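Local coordinates for protein polymerase subunit PA (Dhori virus, PDB 4CGS) that is the N-terminal domain of a viral polymerase subunit, related to orthomyxovirus cap-snatching domains, and as part of the whole protein probably binds RNA, at residues Glu159-Leu162 with Leu163-Met166. Numbering follows the deposited sequence. Where two conformers were deposited one is given.
Sequences ESNL and LERM
Arg165 N donates to Asn161 O at 2.9 Å and Met166 N to Leu162 O at 2.8 Å, two consecutive i to i+4 bonds that open the short helix 162-166, with Asn161 in the N-cap position. The Asn161 side chain makes no capping bond; its amide and the Glu164 carboxylate lie side by side and point the same way, ND2 4.1 Å from OE1, too far for a hydrogen bond, and the two planes turned 65° apart. One residue earlier, Ser160 OG accepts from Leu162 N (3.1 Å) in an ST turn, which ties down one N-H of the first turn. A water serves another, accepting from Glu164 N and donating to Ser160 O, so loop and helix start are linked twice through Ser160. On the face turned to helices 31-44 and 140-157, CG of Leu162 lies 3.7 Å from CE of Met166 in the Met166 conformer described here, its chain bent at the last torsion (chi3 -73°). Arg165 lays its aliphatic stem over the Asn161 carbonyl, CG 3.2 Å from Asn161 O, before the chain bends away and NE forms a salt bridge with Glu33. Leu162 and Met166 both pack on Ile36 of helix 31-44 and on Ser157 of helix 140-157; Leu163 also meets the latter, at Tyr154 and Ser157, and reaches Leu126 just after strand 119-125. The domain's last helix thus closes against both longer helices, Asn161 and Glu164 exposed.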
# COMPACT_ATOMS: atom_id res chain seq x y z
N GLU A 159 7.48 20.51 0.94
CA GLU A 159 8.48 21.42 1.61
C GLU A 159 9.89 21.27 1.11
O GLU A 159 10.74 22.12 1.44
CB GLU A 159 8.45 21.12 3.07
CG GLU A 159 7.12 21.52 3.74
CD GLU A 159 6.88 23.03 3.62
OE1 GLU A 159 7.75 23.87 3.83
OE2 GLU A 159 5.77 23.45 3.34
N SER A 160 10.15 20.32 0.22
CA SER A 160 11.45 20.17 -0.43
C SER A 160 11.28 19.80 -1.91
O SER A 160 10.20 20.01 -2.45
CB SER A 160 12.26 19.11 0.31
OG SER A 160 11.75 17.83 0.04
N ASN A 161 12.31 19.23 -2.58
CA ASN A 161 12.13 18.76 -3.93
C ASN A 161 11.62 17.34 -3.98
O ASN A 161 11.46 16.81 -5.07
CB ASN A 161 13.41 18.92 -4.76
CG ASN A 161 13.83 20.34 -4.88
OD1 ASN A 161 15.01 20.68 -4.60
ND2 ASN A 161 12.89 21.19 -5.31
N LEU A 162 11.29 16.76 -2.80
CA LEU A 162 10.83 15.40 -2.73
C LEU A 162 9.59 15.11 -3.58
O LEU A 162 9.59 14.10 -4.29
CB LEU A 162 10.58 15.05 -1.28
CG LEU A 162 10.15 13.61 -1.03
CD1 LEU A 162 11.20 12.66 -1.55
CD2 LEU A 162 9.87 13.45 0.46
N LEU A 163 8.53 15.91 -3.49
CA LEU A 163 7.34 15.59 -4.32
C LEU A 163 7.65 15.57 -5.80
O LEU A 163 7.30 14.62 -6.51
CB LEU A 163 6.15 16.54 -4.09
CG LEU A 163 4.83 16.25 -4.84
CD1 LEU A 163 4.41 14.83 -4.56
CD2 LEU A 163 3.68 17.20 -4.55
N GLU A 164 8.37 16.58 -6.27
CA GLU A 164 8.79 16.67 -7.65
C GLU A 164 9.64 15.45 -8.04
O GLU A 164 9.39 14.83 -9.08
CB GLU A 164 9.55 17.95 -7.94
CG GLU A 164 9.86 18.15 -9.43
CD GLU A 164 10.97 19.16 -9.75
OE1 GLU A 164 11.72 19.63 -8.89
OE2 GLU A 164 11.11 19.46 -10.95
N ARG A 165 10.58 15.07 -7.18
CA ARG A 165 11.42 13.90 -7.40
C ARG A 165 10.58 12.62 -7.50
O ARG A 165 10.84 11.77 -8.37
CB ARG A 165 12.49 13.79 -6.32
CG ARG A 165 13.58 14.86 -6.53
CD ARG A 165 14.66 14.80 -5.49
NE ARG A 165 15.28 13.51 -5.47
CZ ARG A 165 16.23 13.18 -4.62
NH1 ARG A 165 16.74 14.09 -3.80
NH2 ARG A 165 16.71 11.92 -4.61
N MET A 166 9.62 12.43 -6.58
CA MET A 166 8.77 11.25 -6.66
C MET A 166 7.91 11.21 -7.93
O MET A 166 7.62 10.15 -8.47
CB MET A 166 7.86 11.12 -5.44
CG MET A 166 8.60 10.60 -4.20
SD MET A 166 7.49 10.29 -2.81
CE MET A 166 7.08 11.94 -2.30
O HOH W 1 8.71 19.05 -4.67